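GGDEF and EAL domain-containing protein (Vibrio cholerae O1 str. 2010EL-1786, PDB 6PWK) binds cyclic di-GMP and probably acts as a receptor (LapD) that couples this second messenger to control of large adhesins and biofilm formation. Local coordinates at residues Arg16-Pro21 and Leu25-Tyr30; Phe54-Tyr59 and Ser93-Gly98; His196-Thr201 and Asp249-Glu254. All coordinates share one frame; numbering follows the deposited sequence.

Contacts 1 and 2 both belong to the GGDEF domain and converge on one cyclic di-GMP of chain D, with centres 16 Å apart. They address the same guanine from two edges: contact 1 brings Arg-28 to its O61 and N71, contact 2 brings Glu-96 to its N11 and N21. The two also touch directly, Leu-25 CD1 lying 3.8 Å from Phe-97 CE1. Contact 3 belongs to the EAL domain, its centre 43 Å from that of contact 1 and 33 Å from that of contact 2. Its nearest atoms stay about 17 Å from contact 2, and it borders a different cyclic di-GMP, that of chain C.

Contact 1 (Arg16-Pro21 and Leu25-Tyr30); sequences RAYLDP and LGNRAY. With C2E (9,9'-[(2R,3R,3aS,5S,7aR,9R,10R,10aS,12S,14aR)-3,5,10,12-tetrahydroxy-5,12-dioxidooctahydro-2H,7H-difuro[3,2-d:3',2'-j][1,3,7,9,2,8]tetraoxadiphosphacyclododecine-2,9-diyl]bis(2-amino-1,9-dihydro-6H-purin-6-one)), chain D.
Asn-27 ND2 donates to Ala-17 O at 2.7 Å, tying the last turn of one helix to the residue that caps the next. The acceptor lies in the amide plane of Asn-27, although the donor stands well above the plane of the Ala-17 carbonyl. The backbone of the same residue adds a second bond, Asn-27 N to Tyr-18 O at 2.8 Å, and Gly-26 CA brings a CA-H...O contact to that oxygen. The other end of the Asn-27 amide serves its own helix: OD1 receives Tyr-30 N at 2.8 Å, the N-cap bond. Chi1 of 60° sets CG between the backbone N and the carbonyl carbon, from where the amide reaches both helices; with ND2 donating on one side and OD1 accepting on the other, its flip is settled. A third crossing bond, Asp-20 N to Leu-25 O at 2.9 Å, flanks the single beta bridge of Leu-19 with Gly-26. Tyr-18 CB packs on Tyr-30 CB at 3.9 Å, and CD1 of the Tyr-18 ring leans on Ala-29 CB. Asp-20 turns its carboxylate to Ser-23 and, as a salt bridge, to Arg-91.

The run from Asp-20 to Arg-28 is a version of the DxLTxLxNR signature at the start of GGDEF domains. Just past the cap, the extended Arg-28 side chain reaches one guanine of the cyclic di-GMP of chain D, NH1 bonding O61 at 2.8 Å and NH2 bonding N71 at 3.0 Å; NH1 also bonds Ile-92 O.

Helix 3-18 thus hands over to helix 28-41 through this joint. Leu-25 beds it on Ile-89 of strand 88-90 and on Ala-75 and Lys-79 of helix 53-80, while Arg-16 of the second subunit packs against Ala-17 and Ala-29.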
# COMPACT_ATOMS: atom_id res chain seq x y z
N ARG A 16 13.53 -18.71 -18.27
CA ARG A 16 13.73 -17.92 -17.06
C ARG A 16 13.86 -16.44 -17.38
O ARG A 16 13.35 -15.59 -16.64
CB ARG A 16 14.96 -18.42 -16.30
CG ARG A 16 15.31 -17.59 -15.07
CD ARG A 16 14.20 -17.60 -14.05
NE ARG A 16 13.94 -18.95 -13.55
CZ ARG A 16 12.97 -19.26 -12.69
NH1 ARG A 16 12.17 -18.32 -12.23
NH2 ARG A 16 12.81 -20.52 -12.30
N ALA A 17 14.52 -16.12 -18.48
CA ALA A 17 14.78 -14.72 -18.82
C ALA A 17 13.55 -14.04 -19.41
O ALA A 17 13.30 -12.86 -19.13
CB ALA A 17 15.96 -14.62 -19.78
N TYR A 18 12.77 -14.76 -20.22
CA TYR A 18 11.73 -14.14 -21.04
C TYR A 18 10.32 -14.66 -20.78
O TYR A 18 9.38 -14.10 -21.36
CB TYR A 18 12.05 -14.32 -22.53
CG TYR A 18 13.30 -13.59 -22.98
CD1 TYR A 18 13.61 -12.33 -22.48
CD2 TYR A 18 14.17 -14.17 -23.89
CE1 TYR A 18 14.75 -11.67 -22.89
CE2 TYR A 18 15.31 -13.51 -24.31
CZ TYR A 18 15.60 -12.26 -23.80
OH TYR A 18 16.74 -11.60 -24.21
N LEU A 19 10.13 -15.68 -19.95
CA LEU A 19 8.81 -16.25 -19.72
C LEU A 19 8.36 -15.97 -18.29
O LEU A 19 9.11 -16.24 -17.34
CB LEU A 19 8.79 -17.75 -19.99
CG LEU A 19 7.41 -18.42 -19.94
CD1 LEU A 19 6.67 -18.21 -21.25
CD2 LEU A 19 7.52 -19.90 -19.60
N ASP A 20 7.14 -15.45 -18.14
CA ASP A 20 6.55 -15.25 -16.83
C ASP A 20 5.94 -16.56 -16.34
O ASP A 20 5.06 -17.11 -17.03
CB ASP A 20 5.50 -14.15 -16.88
CG ASP A 20 4.67 -14.08 -15.61
OD1 ASP A 20 5.22 -13.70 -14.56
OD2 ASP A 20 3.47 -14.40 -15.67
N PRO A 21 6.35 -17.09 -15.19
CA PRO A 21 5.85 -18.41 -14.77
C PRO A 21 4.35 -18.46 -14.53
O PRO A 21 3.73 -19.50 -14.78
CB PRO A 21 6.63 -18.68 -13.47
CG PRO A 21 7.84 -17.81 -13.56
CD PRO A 21 7.40 -16.58 -14.29
N LEU A 25 3.11 -16.65 -20.36
CA LEU A 25 3.30 -15.76 -21.50
C LEU A 25 4.68 -15.13 -21.40
O LEU A 25 5.42 -15.34 -20.43
CB LEU A 25 2.21 -14.69 -21.54
CG LEU A 25 0.78 -15.12 -21.86
CD1 LEU A 25 -0.17 -13.96 -21.68
CD2 LEU A 25 0.70 -15.66 -23.28
N GLY A 26 5.04 -14.34 -22.40
CA GLY A 26 6.26 -13.56 -22.32
C GLY A 26 6.19 -12.56 -21.19
O GLY A 26 5.13 -12.03 -20.86
N ASN A 27 7.34 -12.31 -20.56
CA ASN A 27 7.39 -11.33 -19.48
C ASN A 27 7.59 -9.94 -20.08
O ASN A 27 7.47 -9.73 -21.29
CB ASN A 27 8.48 -11.71 -18.48
CG ASN A 27 9.87 -11.77 -19.10
OD1 ASN A 27 10.07 -11.41 -20.26
ND2 ASN A 27 10.84 -12.21 -18.31
N ARG A 28 7.90 -8.96 -19.22
CA ARG A 28 8.05 -7.59 -19.70
C ARG A 28 9.28 -7.45 -20.59
O ARG A 28 9.23 -6.76 -21.62
CB ARG A 28 8.13 -6.64 -18.51
CG ARG A 28 8.25 -5.17 -18.90
CD ARG A 28 8.33 -4.28 -17.67
NE ARG A 28 8.39 -2.87 -18.05
CZ ARG A 28 7.32 -2.12 -18.31
NH1 ARG A 28 6.11 -2.65 -18.25
NH2 ARG A 28 7.46 -0.85 -18.65
N ALA A 29 10.38 -8.10 -20.23
CA ALA A 29 11.60 -8.01 -21.04
C ALA A 29 11.39 -8.63 -22.41
O ALA A 29 11.91 -8.13 -23.42
CB ALA A 29 12.76 -8.68 -20.32
N TYR A 30 10.63 -9.73 -22.48
CA TYR A 30 10.27 -10.31 -23.77
C TYR A 30 9.48 -9.31 -24.61
O TYR A 30 9.69 -9.21 -25.82
CB TYR A 30 9.47 -11.59 -23.57
CG TYR A 30 8.68 -12.05 -24.78
CD1 TYR A 30 9.24 -12.89 -25.73
CD2 TYR A 30 7.36 -11.65 -24.95
CE1 TYR A 30 8.52 -13.31 -26.83
CE2 TYR A 30 6.63 -12.07 -26.05
CZ TYR A 30 7.21 -12.90 -26.98
OH TYR A 30 6.48 -13.31 -28.08
P1 C2E D . 6.14 7.26 -16.81
O2P C2E D . 5.55 6.53 -15.63
O1P C2E D . 6.19 8.69 -16.37
O5' C2E D . 7.71 6.92 -17.08
C5' C2E D . 8.51 7.84 -17.76
C4' C2E D . 9.88 7.13 -17.81
O4' C2E D . 10.29 6.91 -16.59
C3' C2E D . 9.57 5.69 -18.29
O3' C2E D . 9.60 5.59 -19.64
C2' C2E D . 10.67 4.83 -17.64
O2' C2E D . 11.80 4.63 -18.58
C1' C2E D . 11.14 5.54 -16.65
N9 C2E D . 11.14 4.83 -15.39
C8 C2E D . 9.81 4.99 -15.19
N7 C2E D . 9.53 4.38 -14.01
C5 C2E D . 10.65 3.86 -13.51
C6 C2E D . 11.00 3.05 -12.23
O6 C2E D . 10.17 2.76 -11.44
N1 C2E D . 12.34 2.63 -11.97
C2 C2E D . 13.40 2.95 -12.90
N2 C2E D . 14.80 2.57 -12.74
N3 C2E D . 13.05 3.70 -14.09
C4 C2E D . 11.65 4.15 -14.37
P11 C2E D . 8.98 4.13 -20.16
O21 C2E D . 9.38 2.86 -19.44
O11 C2E D . 9.54 3.94 -21.55
O5A C2E D . 7.37 4.43 -20.39
C5A C2E D . 7.01 5.78 -20.56
C4A C2E D . 5.54 5.89 -20.38
O4A C2E D . 4.94 4.85 -20.90
C3A C2E D . 5.20 5.87 -18.74
O3A C2E D . 5.20 7.26 -18.17
C2A C2E D . 4.09 5.40 -18.63
O2A C2E D . 3.07 6.50 -18.78
C1A C2E D . 3.98 4.33 -19.85
N91 C2E D . 4.30 3.11 -19.47
C81 C2E D . 5.50 2.51 -19.46
N71 C2E D . 5.30 1.26 -19.00
C51 C2E D . 4.01 1.11 -18.74
C61 C2E D . 3.20 -0.07 -18.21
O61 C2E D . 3.77 -1.07 -17.96
N11 C2E D . 1.78 0.01 -18.01
C21 C2E D . 1.09 1.23 -18.32
N21 C2E D . -0.35 1.34 -18.12
N31 C2E D . 1.88 2.36 -18.83
C41 C2E D . 3.36 2.27 -19.03

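Contact 2 (Phe54-Tyr59 and Ser93-Gly98). With C2E (9,9'-[(2R,3R,3aS,5S,7aR,9R,10R,10aS,12S,14aR)-3,5,10,12-tetrahydroxy-5,12-dioxidooctahydro-2H,7H-difuro[3,2-d:3',2'-j][1,3,7,9,2,8]tetraoxadiphosphacyclododecine-2,9-diyl]bis(2-amino-1,9-dihydro-6H-purin-6-one)), chain D.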
# COMPACT_ATOMS: atom_id res chain seq x y z
N PHE A 54 -10.11 -6.84 -12.38
CA PHE A 54 -10.84 -7.83 -11.60
C PHE A 54 -9.91 -8.89 -11.02
O PHE A 54 -10.22 -9.49 -9.99
CB PHE A 54 -11.93 -8.48 -12.47
CG PHE A 54 -11.40 -9.37 -13.56
CD1 PHE A 54 -10.92 -8.82 -14.74
CD2 PHE A 54 -11.40 -10.74 -13.42
CE1 PHE A 54 -10.44 -9.63 -15.75
CE2 PHE A 54 -10.92 -11.56 -14.43
CZ PHE A 54 -10.44 -11.00 -15.60
N ILE A 55 -8.76 -9.13 -11.66
CA ILE A 55 -7.76 -10.01 -11.08
C ILE A 55 -7.10 -9.33 -9.88
O ILE A 55 -6.76 -9.99 -8.89
CB ILE A 55 -6.73 -10.43 -12.14
CG1 ILE A 55 -7.43 -11.16 -13.29
CG2 ILE A 55 -5.65 -11.31 -11.53
CD1 ILE A 55 -6.48 -11.79 -14.29
N LYS A 56 -6.91 -8.01 -9.96
CA LYS A 56 -6.38 -7.27 -8.82
C LYS A 56 -7.32 -7.34 -7.63
O LYS A 56 -6.87 -7.47 -6.48
CB LYS A 56 -6.12 -5.82 -9.22
CG LYS A 56 -5.57 -4.94 -8.10
CD LYS A 56 -5.41 -3.50 -8.58
CE LYS A 56 -4.69 -2.64 -7.55
NZ LYS A 56 -5.46 -2.52 -6.28
N GLU A 57 -8.63 -7.26 -7.88
CA GLU A 57 -9.60 -7.40 -6.79
C GLU A 57 -9.63 -8.82 -6.24
O GLU A 57 -9.96 -9.01 -5.07
CB GLU A 57 -10.98 -6.98 -7.28
CG GLU A 57 -11.15 -5.48 -7.45
CD GLU A 57 -12.27 -5.11 -8.41
OE1 GLU A 57 -12.91 -6.02 -8.97
OE2 GLU A 57 -12.49 -3.90 -8.61
N LEU A 58 -9.29 -9.81 -7.07
CA LEU A 58 -9.35 -11.19 -6.62
C LEU A 58 -8.19 -11.54 -5.69
O LEU A 58 -8.32 -12.43 -4.84
CB LEU A 58 -9.36 -12.13 -7.83
CG LEU A 58 -9.63 -13.61 -7.56
CD1 LEU A 58 -11.03 -13.80 -7.02
CD2 LEU A 58 -9.42 -14.43 -8.82
N TYR A 59 -7.07 -10.83 -5.81
CA TYR A 59 -5.84 -11.27 -5.15
C TYR A 59 -5.95 -11.18 -3.63
O TYR A 59 -5.61 -12.13 -2.93
CB TYR A 59 -4.65 -10.46 -5.66
CG TYR A 59 -3.75 -11.25 -6.59
CD1 TYR A 59 -4.01 -11.30 -7.95
CD2 TYR A 59 -2.66 -11.96 -6.10
CE1 TYR A 59 -3.19 -12.03 -8.80
CE2 TYR A 59 -1.85 -12.69 -6.94
CZ TYR A 59 -2.12 -12.72 -8.29
OH TYR A 59 -1.31 -13.45 -9.14
N SER A 93 3.12 -6.20 -16.90
CA SER A 93 3.08 -5.76 -15.51
C SER A 93 2.19 -6.72 -14.74
O SER A 93 1.76 -7.76 -15.26
CB SER A 93 2.59 -4.31 -15.41
OG SER A 93 1.46 -4.21 -14.56
N THR A 94 1.91 -6.38 -13.48
CA THR A 94 1.18 -7.30 -12.61
C THR A 94 -0.22 -7.57 -13.13
O THR A 94 -0.68 -8.72 -13.16
CB THR A 94 1.12 -6.73 -11.19
OG1 THR A 94 2.45 -6.43 -10.74
CG2 THR A 94 0.50 -7.74 -10.24
N TYR A 95 -0.93 -6.52 -13.56
CA TYR A 95 -2.34 -6.65 -13.92
C TYR A 95 -2.65 -6.23 -15.35
O TYR A 95 -3.83 -6.13 -15.71
CB TYR A 95 -3.20 -5.84 -12.95
CG TYR A 95 -2.98 -6.18 -11.50
CD1 TYR A 95 -3.27 -7.45 -11.02
CD2 TYR A 95 -2.48 -5.24 -10.61
CE1 TYR A 95 -3.06 -7.78 -9.69
CE2 TYR A 95 -2.28 -5.55 -9.28
CZ TYR A 95 -2.57 -6.82 -8.82
OH TYR A 95 -2.36 -7.14 -7.50
N GLU A 96 -1.64 -6.00 -16.19
CA GLU A 96 -1.88 -5.61 -17.57
C GLU A 96 -1.03 -6.45 -18.51
O GLU A 96 0.10 -6.82 -18.21
CB GLU A 96 -1.61 -4.11 -17.80
CG GLU A 96 -0.42 -3.56 -17.05
CD GLU A 96 -0.50 -2.06 -16.86
OE1 GLU A 96 0.47 -1.47 -16.33
OE2 GLU A 96 -1.53 -1.46 -17.25
N PHE A 97 -1.61 -6.75 -19.67
CA PHE A 97 -0.98 -7.55 -20.71
C PHE A 97 -0.69 -6.69 -21.93
O PHE A 97 -1.50 -5.83 -22.29
CB PHE A 97 -1.87 -8.73 -21.11
CG PHE A 97 -2.06 -9.75 -20.02
CD1 PHE A 97 -1.17 -10.80 -19.88
CD2 PHE A 97 -3.13 -9.65 -19.15
CE1 PHE A 97 -1.35 -11.74 -18.88
CE2 PHE A 97 -3.31 -10.58 -18.15
CZ PHE A 97 -2.42 -11.63 -18.01
N GLY A 98 0.45 -6.93 -22.56
CA GLY A 98 0.84 -6.24 -23.78
C GLY A 98 0.66 -7.13 -24.99
O GLY A 98 0.85 -8.34 -24.93
P1 C2E D . 6.14 7.26 -16.81
O2P C2E D . 5.55 6.53 -15.63
O1P C2E D . 6.19 8.69 -16.37
O5' C2E D . 7.71 6.92 -17.08
C5' C2E D . 8.51 7.84 -17.76
C4' C2E D . 9.88 7.13 -17.81
O4' C2E D . 10.29 6.91 -16.59
C3' C2E D . 9.57 5.69 -18.29
O3' C2E D . 9.60 5.59 -19.64
C2' C2E D . 10.67 4.83 -17.64
O2' C2E D . 11.80 4.63 -18.58
C1' C2E D . 11.14 5.54 -16.65
N9 C2E D . 11.14 4.83 -15.39
C8 C2E D . 9.81 4.99 -15.19
N7 C2E D . 9.53 4.38 -14.01
C5 C2E D . 10.65 3.86 -13.51
C6 C2E D . 11.00 3.05 -12.23
O6 C2E D . 10.17 2.76 -11.44
N1 C2E D . 12.34 2.63 -11.97
C2 C2E D . 13.40 2.95 -12.90
N2 C2E D . 14.80 2.57 -12.74
N3 C2E D . 13.05 3.70 -14.09
C4 C2E D . 11.65 4.15 -14.37
P11 C2E D . 8.98 4.13 -20.16
O21 C2E D . 9.38 2.86 -19.44
O11 C2E D . 9.54 3.94 -21.55
O5A C2E D . 7.37 4.43 -20.39
C5A C2E D . 7.01 5.78 -20.56
C4A C2E D . 5.54 5.89 -20.38
O4A C2E D . 4.94 4.85 -20.90
C3A C2E D . 5.20 5.87 -18.74
O3A C2E D . 5.20 7.26 -18.17
C2A C2E D . 4.09 5.40 -18.63
O2A C2E D . 3.07 6.50 -18.78
C1A C2E D . 3.98 4.33 -19.85
N91 C2E D . 4.30 3.11 -19.47
C81 C2E D . 5.50 2.51 -19.46
N71 C2E D . 5.30 1.26 -19.00
C51 C2E D . 4.01 1.11 -18.74
C61 C2E D . 3.20 -0.07 -18.21
O61 C2E D . 3.77 -1.07 -17.96
N11 C2E D . 1.78 0.01 -18.01
C21 C2E D . 1.09 1.23 -18.32
N21 C2E D . -0.35 1.34 -18.12
N31 C2E D . 1.88 2.36 -18.83
C41 C2E D . 3.36 2.27 -19.03
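Tyr-95 lays one face of its ring against Lys-56 on helix 53-80. Lys-56 CB sits 3.5 Å from the ring centroid, only 6° off the normal, a CH-pi contact made square over the face. From there the lysine chain runs outward across the ring at about a right angle to the tyrosine side chain: CG comes 3.5 Å from Tyr-95 CE2, and CD follows on the same side, above the CE2-CD2 rim. This course depends on CG lying anti to the backbone N of Lys-56 (chi1 179°), which sends the aliphatic chain over the phenol before the bend at chi4 carries NZ away. On the helix backbone, Lys-56 CA also lies over this face, near CE1. The opposite face is covered by CG2 of the adjacent Thr-94, so the ring is held between two aliphatic groups.

Ile-55 contributes mainly its backbone, its carbonyl carbon lying 4.3 Å from Tyr-95 CE1. Further along the helix, Tyr-59 CD1 meets the edge of the Tyr-95 ring at CE1, 4.0 Å away; its hydroxyl is bonded to Asp-68.

Next in the chain, Glu-96 turns to cyclic di-GMP of chain D. OE1 accepts from N11 at 2.6 Å and OE2 from N21 at 3.2 Å, so the two carboxylate oxygens read the Watson-Crick edge of the guanine side by side.

Ser-93 to Phe-97 read STYEF, running from the turn after strand 88-90 into the start of strand 96-102, the place of the GGDEF motif in active diguanylate cyclases. Such a degenerate motif is consistent with a receptor that binds cyclic di-GMP without making it.

Contact 3 (His196-Thr201 and Asp249-Glu254); sequences HNDWFT and DQYVIE. With C2E (9,9'-[(2R,3R,3aS,5S,7aR,9R,10R,10aS,12S,14aR)-3,5,10,12-tetrahydroxy-5,12-dioxidooctahydro-2H,7H-difuro[3,2-d:3',2'-j][1,3,7,9,2,8]tetraoxadiphosphacyclododecine-2,9-diyl]bis(2-amino-1,9-dihydro-6H-purin-6-one)), chain C.
Tyr-251 swings its ring off helix 245-261 with CG anti to the backbone N (chi1 174°), while Asp-198 places its CG beside its own backbone N, bringing OD1 to the hydroxyl edge of that ring. The two meet at Tyr-251 OH, which donates to Asp-198 OD1 at 2.9 Å. The acceptor is approached on its anti side, 22° out of the carboxylate plane. Asp-198 has positive phi and closes helix 184-197 in a Schellman motif, just before strand 200-209 begins.

Phe-200, at the start of that strand, packs obliquely on the tyrosine, planes 49° apart. Tyr-251 CE2 stands over the rim of one Phe-200 face, 3.5 Å from Phe-200 CD1, and Phe-223 also meets the Phe-200 ring. The contact thus pins this helix-to-strand junction to helix 245-261 in the EAL domain, a TIM-barrel-type fold.

Two residues before Tyr-251 on the same helix, Asp-249 OD1 accepts from N21 of the chain C cyclic di-GMP at 2.7 Å in the EAL pocket, while Ser-277 OG and Ala-274 N hold OD2.

Because Arg-255 NE also bonds the Tyr-251 hydroxyl, that oxygen links arginine to aspartate, and the nearby cation would probably strengthen its hydrogen-bond donation to the carboxylate.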
# COMPACT_ATOMS: atom_id res chain seq x y z
N HIS A 196 0.62 25.75 -10.09
CA HIS A 196 1.52 26.82 -9.65
C HIS A 196 1.20 28.14 -10.33
O HIS A 196 1.29 29.20 -9.70
CB HIS A 196 2.97 26.41 -9.90
CG HIS A 196 3.97 27.29 -9.22
ND1 HIS A 196 4.81 28.14 -9.91
CD2 HIS A 196 4.28 27.43 -7.91
CE1 HIS A 196 5.58 28.78 -9.06
NE2 HIS A 196 5.28 28.37 -7.84
N ASN A 197 0.83 28.10 -11.61
CA ASN A 197 0.58 29.30 -12.39
C ASN A 197 -0.89 29.68 -12.45
O ASN A 197 -1.23 30.65 -13.14
CB ASN A 197 1.13 29.13 -13.81
CG ASN A 197 2.62 28.83 -13.83
OD1 ASN A 197 3.45 29.73 -13.98
ND2 ASN A 197 2.96 27.55 -13.68
N ASP A 198 -1.76 28.95 -11.76
CA ASP A 198 -3.20 29.24 -11.73
C ASP A 198 -3.78 29.28 -13.15
O ASP A 198 -4.50 30.21 -13.53
CB ASP A 198 -3.48 30.54 -10.98
CG ASP A 198 -3.21 30.42 -9.49
OD1 ASP A 198 -3.96 29.70 -8.80
OD2 ASP A 198 -2.23 31.03 -9.01
N TRP A 199 -3.47 28.25 -13.93
CA TRP A 199 -4.02 28.08 -15.26
C TRP A 199 -5.38 27.41 -15.26
O TRP A 199 -5.89 27.08 -16.33
CB TRP A 199 -3.05 27.26 -16.13
CG TRP A 199 -1.79 27.97 -16.48
CD1 TRP A 199 -1.57 29.32 -16.45
CD2 TRP A 199 -0.56 27.37 -16.90
NE1 TRP A 199 -0.28 29.59 -16.84
CE2 TRP A 199 0.36 28.41 -17.11
CE3 TRP A 199 -0.15 26.05 -17.11
CZ2 TRP A 199 1.67 28.18 -17.53
CZ3 TRP A 199 1.15 25.82 -17.53
CH2 TRP A 199 2.04 26.88 -17.74
N PHE A 200 -5.97 27.21 -14.09
CA PHE A 200 -7.19 26.42 -13.98
C PHE A 200 -8.43 27.24 -14.32
O PHE A 200 -8.51 28.43 -13.98
CB PHE A 200 -7.32 25.83 -12.58
CG PHE A 200 -6.61 24.52 -12.41
CD1 PHE A 200 -5.24 24.47 -12.22
CD2 PHE A 200 -7.32 23.33 -12.43
CE1 PHE A 200 -4.59 23.26 -12.07
CE2 PHE A 200 -6.67 22.12 -12.27
CZ PHE A 200 -5.30 22.09 -12.09
N THR A 201 -9.38 26.60 -14.98
CA THR A 201 -10.71 27.14 -15.22
C THR A 201 -11.74 26.20 -14.61
O THR A 201 -11.49 25.00 -14.48
CB THR A 201 -10.99 27.33 -16.71
OG1 THR A 201 -10.95 26.06 -17.37
CG2 THR A 201 -9.94 28.25 -17.34
N ASP A 249 -6.77 17.55 -5.71
CA ASP A 249 -8.04 17.73 -5.02
C ASP A 249 -7.94 18.83 -3.97
O ASP A 249 -8.90 19.60 -3.78
CB ASP A 249 -8.49 16.42 -4.38
CG ASP A 249 -9.17 15.49 -5.38
OD1 ASP A 249 -9.67 16.00 -6.40
OD2 ASP A 249 -9.21 14.27 -5.13
N GLN A 250 -6.81 18.93 -3.28
CA GLN A 250 -6.65 19.98 -2.28
C GLN A 250 -6.64 21.36 -2.92
O GLN A 250 -7.14 22.33 -2.34
CB GLN A 250 -5.38 19.75 -1.46
CG GLN A 250 -5.50 18.62 -0.45
CD GLN A 250 -4.16 18.15 0.08
OE1 GLN A 250 -3.98 16.98 0.39
NE2 GLN A 250 -3.22 19.08 0.19
N TYR A 251 -6.08 21.48 -4.13
CA TYR A 251 -6.09 22.75 -4.83
C TYR A 251 -7.51 23.14 -5.24
O TYR A 251 -7.93 24.29 -5.05
CB TYR A 251 -5.18 22.70 -6.05
CG TYR A 251 -5.25 23.93 -6.92
CD1 TYR A 251 -4.54 25.08 -6.59
CD2 TYR A 251 -6.04 23.95 -8.07
CE1 TYR A 251 -4.61 26.21 -7.38
CE2 TYR A 251 -6.11 25.07 -8.86
CZ TYR A 251 -5.40 26.20 -8.52
OH TYR A 251 -5.47 27.33 -9.31
N VAL A 252 -8.26 22.18 -5.79
CA VAL A 252 -9.63 22.46 -6.21
C VAL A 252 -10.49 22.85 -5.01
O VAL A 252 -11.27 23.81 -5.08
CB VAL A 252 -10.22 21.24 -6.95
CG1 VAL A 252 -11.70 21.45 -7.22
CG2 VAL A 252 -9.46 21.00 -8.25
N ILE A 253 -10.35 22.13 -3.89
CA ILE A 253 -11.13 22.44 -2.70
C ILE A 253 -10.80 23.83 -2.19
O ILE A 253 -11.69 24.59 -1.78
CB ILE A 253 -10.91 21.36 -1.62
CG1 ILE A 253 -11.49 20.02 -2.07
CG2 ILE A 253 -11.54 21.79 -0.30
CD1 ILE A 253 -11.15 18.88 -1.15
N GLU A 254 -9.51 24.20 -2.19
CA GLU A 254 -9.12 25.54 -1.77
C GLU A 254 -9.75 26.60 -2.67
O GLU A 254 -10.32 27.58 -2.18
CB GLU A 254 -7.60 25.66 -1.77
CG GLU A 254 -6.92 24.98 -0.59
CD GLU A 254 -5.41 25.02 -0.69
OE1 GLU A 254 -4.89 25.30 -1.79
OE2 GLU A 254 -4.74 24.77 0.34
P1 C2E C . -18.05 13.23 -13.80
O2P C2E C . -18.29 13.20 -12.31
O1P C2E C . -18.99 12.21 -14.36
O5' C2E C . -18.52 14.65 -14.46
C5' C2E C . -19.40 14.61 -15.53
C4' C2E C . -18.54 14.72 -16.82
O4' C2E C . -19.28 14.58 -17.88
C3' C2E C . -17.95 16.13 -16.97
O3' C2E C . -16.98 16.05 -17.91
C2' C2E C . -19.15 16.88 -17.58
O2' C2E C . -18.69 18.15 -18.20
C1' C2E C . -19.44 16.04 -18.53
N9 C2E C . -20.76 16.02 -19.12
C8 C2E C . -21.43 16.74 -18.18
N7 C2E C . -22.72 16.81 -18.59
C5 C2E C . -22.84 16.14 -19.73
C6 C2E C . -24.02 15.84 -20.67
O6 C2E C . -25.11 16.24 -20.46
N1 C2E C . -23.80 15.06 -21.85
C2 C2E C . -22.50 14.54 -22.18
N2 C2E C . -22.22 13.74 -23.37
N3 C2E C . -21.41 14.84 -21.27
C4 C2E C . -21.63 15.65 -20.04
P11 C2E C . -15.54 16.71 -17.41
O21 C2E C . -15.48 18.20 -17.20
O11 C2E C . -14.55 16.42 -18.51
O5A C2E C . -15.18 15.76 -16.11
C5A C2E C . -14.77 14.47 -16.48
C4A C2E C . -14.36 13.71 -15.29
O4A C2E C . -13.27 14.23 -14.79
C3A C2E C . -15.54 13.81 -14.09
O3A C2E C . -16.54 12.71 -14.25
C2A C2E C . -14.94 13.69 -13.02
O2A C2E C . -14.85 12.23 -12.64
C1A C2E C . -13.47 14.31 -13.30
N91 C2E C . -13.41 15.55 -12.87
C81 C2E C . -13.83 16.68 -13.45
N71 C2E C . -13.53 17.68 -12.60
C51 C2E C . -12.94 17.17 -11.53
C61 C2E C . -12.38 17.80 -10.26
O61 C2E C . -12.46 18.97 -10.13
N11 C2E C . -11.78 17.00 -9.24
C21 C2E C . -11.69 15.58 -9.41
N21 C2E C . -11.07 14.76 -8.37
N31 C2E C . -12.22 14.98 -10.63
C41 C2E C . -12.85 15.82 -11.69